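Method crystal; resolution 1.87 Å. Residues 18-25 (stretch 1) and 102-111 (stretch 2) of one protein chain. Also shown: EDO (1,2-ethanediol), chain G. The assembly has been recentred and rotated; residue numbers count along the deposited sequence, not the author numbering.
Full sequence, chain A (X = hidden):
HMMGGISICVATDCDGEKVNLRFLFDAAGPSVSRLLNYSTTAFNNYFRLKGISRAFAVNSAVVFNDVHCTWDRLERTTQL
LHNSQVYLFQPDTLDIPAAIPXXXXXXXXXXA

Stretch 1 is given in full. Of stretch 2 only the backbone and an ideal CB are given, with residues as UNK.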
# COMPACT_ATOMS: atom_id res chain seq x y z
N LYS A 18 -11.14 1.93 -0.27
CA LYS A 18 -9.75 1.63 0.06
C LYS A 18 -9.53 0.12 0.11
O LYS A 18 -10.34 -0.61 0.67
CB LYS A 18 -9.34 2.27 1.39
CG LYS A 18 -9.70 3.75 1.49
CD LYS A 18 -9.08 4.57 0.37
CE LYS A 18 -9.65 5.99 0.37
NZ LYS A 18 -9.04 6.87 -0.67
N VAL A 19 -8.45 -0.34 -0.53
CA VAL A 19 -8.07 -1.75 -0.56
C VAL A 19 -6.72 -1.89 0.13
O VAL A 19 -5.78 -1.14 -0.18
CB VAL A 19 -7.99 -2.31 -1.99
CG1 VAL A 19 -7.55 -3.78 -1.95
CG2 VAL A 19 -9.30 -2.17 -2.69
N ASN A 20 -6.61 -2.85 1.05
CA ASN A 20 -5.43 -3.05 1.88
C ASN A 20 -4.94 -4.48 1.70
O ASN A 20 -5.73 -5.42 1.76
CB ASN A 20 -5.79 -2.76 3.35
CG ASN A 20 -4.57 -2.50 4.21
OD1 ASN A 20 -3.49 -2.24 3.71
ND2 ASN A 20 -4.75 -2.56 5.52
N LEU A 21 -3.62 -4.63 1.46
CA LEU A 21 -2.94 -5.91 1.28
C LEU A 21 -1.81 -6.07 2.29
O LEU A 21 -1.08 -5.12 2.59
CB LEU A 21 -2.32 -6.02 -0.12
CG LEU A 21 -3.25 -5.80 -1.32
CD1 LEU A 21 -2.47 -5.90 -2.62
CD2 LEU A 21 -4.38 -6.80 -1.29
N ARG A 22 -1.62 -7.29 2.79
CA ARG A 22 -0.54 -7.60 3.71
C ARG A 22 0.51 -8.44 3.00
O ARG A 22 0.17 -9.43 2.34
CB ARG A 22 -1.05 -8.34 4.95
CG ARG A 22 -0.12 -8.27 6.14
CD ARG A 22 0.90 -9.38 6.15
NE ARG A 22 0.26 -10.69 6.24
CZ ARG A 22 -0.02 -11.29 7.39
NH1 ARG A 22 0.29 -10.70 8.54
NH2 ARG A 22 -0.59 -12.49 7.39
N PHE A 23 1.79 -8.06 3.17
CA PHE A 23 2.93 -8.81 2.65
C PHE A 23 3.82 -9.23 3.82
O PHE A 23 4.08 -8.44 4.73
CB PHE A 23 3.74 -7.97 1.66
CG PHE A 23 2.99 -7.64 0.40
CD1 PHE A 23 2.43 -6.38 0.23
CD2 PHE A 23 2.83 -8.58 -0.60
CE1 PHE A 23 1.71 -6.07 -0.92
CE2 PHE A 23 2.11 -8.29 -1.75
CZ PHE A 23 1.56 -7.04 -1.92
N LEU A 24 4.26 -10.48 3.79
CA LEU A 24 5.12 -11.06 4.81
C LEU A 24 6.52 -11.26 4.23
O LEU A 24 6.68 -11.90 3.19
CB LEU A 24 4.57 -12.40 5.31
CG LEU A 24 3.34 -12.31 6.19
CD1 LEU A 24 2.39 -13.47 5.88
CD2 LEU A 24 3.74 -12.32 7.66
N PHE A 25 7.53 -10.71 4.91
CA PHE A 25 8.91 -10.84 4.47
C PHE A 25 9.73 -11.53 5.55
O PHE A 25 9.29 -11.69 6.70
CB PHE A 25 9.52 -9.47 4.16
CG PHE A 25 8.79 -8.72 3.10
CD1 PHE A 25 9.19 -8.80 1.77
CD2 PHE A 25 7.68 -7.94 3.42
CE1 PHE A 25 8.50 -8.11 0.78
CE2 PHE A 25 6.99 -7.24 2.45
CZ PHE A 25 7.39 -7.33 1.13
N UNK A 102 -9.16 -3.84 7.11
CA UNK A 102 -8.30 -4.98 7.37
C UNK A 102 -7.73 -5.47 6.04
O UNK A 102 -8.39 -5.38 5.00
CB UNK A 102 -9.06 -6.09 8.09
N UNK A 103 -6.50 -5.98 6.03
CA UNK A 103 -5.89 -6.38 4.77
C UNK A 103 -6.30 -7.78 4.33
O UNK A 103 -6.51 -8.68 5.14
CB UNK A 103 -4.37 -6.31 4.89
N UNK A 104 -6.38 -7.95 3.01
CA UNK A 104 -6.28 -9.29 2.43
C UNK A 104 -4.81 -9.71 2.42
O UNK A 104 -3.90 -8.89 2.55
CB UNK A 104 -6.87 -9.33 1.02
N UNK A 105 -4.58 -11.01 2.21
CA UNK A 105 -3.24 -11.49 1.92
C UNK A 105 -2.82 -11.06 0.52
O UNK A 105 -3.53 -11.31 -0.45
CB UNK A 105 -3.17 -13.01 2.06
N UNK A 106 -1.64 -10.43 0.41
CA UNK A 106 -1.21 -9.93 -0.89
C UNK A 106 -0.54 -10.97 -1.77
O UNK A 106 -0.56 -10.82 -3.00
CB UNK A 106 -0.25 -8.76 -0.69
N UNK A 107 0.02 -12.02 -1.18
CA UNK A 107 0.80 -12.98 -1.95
C UNK A 107 0.02 -13.69 -3.06
O UNK A 107 0.62 -13.91 -4.13
CB UNK A 107 1.38 -14.03 -1.00
N UNK A 108 -1.25 -14.08 -2.89
CA UNK A 108 -1.94 -14.74 -4.02
C UNK A 108 -2.02 -13.85 -5.24
O UNK A 108 -2.12 -14.36 -6.37
CB UNK A 108 -3.35 -15.16 -3.61
N UNK A 109 -1.97 -12.53 -5.06
CA UNK A 109 -1.99 -11.55 -6.13
C UNK A 109 -0.62 -11.37 -6.80
O UNK A 109 -0.52 -10.59 -7.75
CB UNK A 109 -2.48 -10.21 -5.58
N UNK A 110 0.43 -12.01 -6.31
CA UNK A 110 1.76 -11.88 -6.91
C UNK A 110 1.91 -12.92 -8.02
O UNK A 110 2.27 -14.07 -7.77
CB UNK A 110 2.86 -12.05 -5.86
N UNK A 111 1.64 -12.51 -9.25
CA UNK A 111 1.79 -13.39 -10.41
C UNK A 111 1.74 -12.60 -11.72
O UNK A 111 1.23 -11.47 -11.76
CB UNK A 111 0.70 -14.46 -10.40
C1 EDO G . -9.93 -8.66 5.09
O1 EDO G . -9.96 -10.08 4.98
C2 EDO G . -11.28 -8.09 4.66
O2 EDO G . -11.20 -6.66 4.60

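At position 102 CA-to-CB points away from stretch 1, and no atom of that stretch lies within 5.5 Å of the ideal CB, so almost any side chain would suit. The residue is Glu102. Its backbone does the work: O receives hydrogen bonds from ethanediol O2 (3.1 Å) and from a water that also accepts from Asn20 N.

Position 103 has CB sideways, 3.5 Å from Asn20 O and 3.6 Å from Arg22 N. Its N has no acceptor in stretch 1 and phi is -83°, so a compact residue lacking an N-H is as admissible as a small aliphatic one. It is Pro103, whose CA makes a CA-H...O contact with Asn20 O (3.2 Å).

Position 104 is bound through its backbone in parallel register with Leu21: N donates to Asn20 O (2.9 Å, 145°), and O accepts from Arg22 N (2.8 Å, 153°). CB shares a sheet face with Leu21, 4.2 Å from Leu21 CD2, which favours an aliphatic or aromatic side chain. Tyr104 fits; Val19 CG1 and Leu21 CD2 lie at its ring edge, the former 4.4 Å from Tyr104 CE2.

At position 105 CB lies on the face of Arg22, in register with it (CA-CA 5.1 Å). The guanidinium is the charge on offer, so an acid is the strongest candidate, though a polar amide could also serve. Glu105, with chi1 and chi2 both m, forms a salt bridge: Arg22 NH2 to Glu105 OE2 is 2.8 Å, its hydrogen bond weak at 126°.

Position 106 leaves little choice. An ideal CB would clash with Phe23 CE2 at 2.6 Å and sit only 3.1 Å from Arg22 O. Phi/psi of -83/-24 would not itself demand glycine; the space does. Gly106 has its CA 4.1 Å from Leu21 CB, while its N donates to Arg22 O (2.8 Å, 157°).

Positions 107 and 108 begin a 3-10 segment with no stretch 1 atom within 5.5 Å of either CB. Polar residues suit both, and phi of -60° at 108 also admits proline. They are Glu107, whose side-chain end leads away, and Pro108.

Position 109 points toward stretch 1, its CB 5.2 Å from Leu21 CD1; a medium or large aliphatic could bridge that gap. Leu109 does, with CD1 3.8 Å from Leu21 CD2.

Position 110 also points toward stretch 1, where the Phe23 ring invites an apolar side chain long enough to reach it. Leu110 brings CD2 to 4.0 Å from Phe23 CE2.

Position 111 is out of reach and unconstrained by stretch 1; it is Ser111.

Stretch 2, residues 102-111: EPYEGEPLLS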
# COMPACT_ATOMS: atom_id res chain seq x y z
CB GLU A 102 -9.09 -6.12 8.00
CG GLU A 102 -9.94 -5.77 9.20
CD GLU A 102 -9.13 -5.51 10.45
OE1 GLU A 102 -9.67 -4.84 11.37
OE2 GLU A 102 -7.99 -5.99 10.54
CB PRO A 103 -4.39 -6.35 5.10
CG PRO A 103 -4.34 -6.71 6.57
CD PRO A 103 -5.56 -6.04 7.16
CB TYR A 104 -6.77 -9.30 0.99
CG TYR A 104 -8.18 -8.83 0.75
CD1 TYR A 104 -9.27 -9.46 1.34
CD2 TYR A 104 -8.43 -7.73 -0.06
CE1 TYR A 104 -10.56 -9.03 1.11
CE2 TYR A 104 -9.71 -7.29 -0.29
CZ TYR A 104 -10.77 -7.95 0.29
OH TYR A 104 -12.06 -7.50 0.07
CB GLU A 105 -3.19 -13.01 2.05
CG GLU A 105 -3.47 -13.51 3.46
CD GLU A 105 -2.41 -13.12 4.46
OE1 GLU A 105 -1.26 -12.80 4.05
OE2 GLU A 105 -2.73 -13.10 5.67
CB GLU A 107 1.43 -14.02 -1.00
CG GLU A 107 2.73 -14.65 -1.53
CD GLU A 107 2.49 -15.73 -2.58
OE1 GLU A 107 3.37 -15.92 -3.46
OE2 GLU A 107 1.43 -16.39 -2.52
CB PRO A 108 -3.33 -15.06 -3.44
CG PRO A 108 -3.09 -15.19 -1.97
CD PRO A 108 -2.04 -14.17 -1.65
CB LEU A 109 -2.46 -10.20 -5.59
CG LEU A 109 -3.92 -10.14 -5.18
CD1 LEU A 109 -4.25 -8.83 -4.45
CD2 LEU A 109 -4.81 -10.35 -6.39
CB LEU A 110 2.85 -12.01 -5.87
CG LEU A 110 2.83 -10.90 -4.82
CD1 LEU A 110 3.96 -11.16 -3.84
CD2 LEU A 110 2.94 -9.52 -5.46
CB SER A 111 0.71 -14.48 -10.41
OG SER A 111 -0.56 -13.98 -10.79
O HOH W 1 -8.62 -4.87 2.23
O HOH W 2 0.77 -12.39 1.91
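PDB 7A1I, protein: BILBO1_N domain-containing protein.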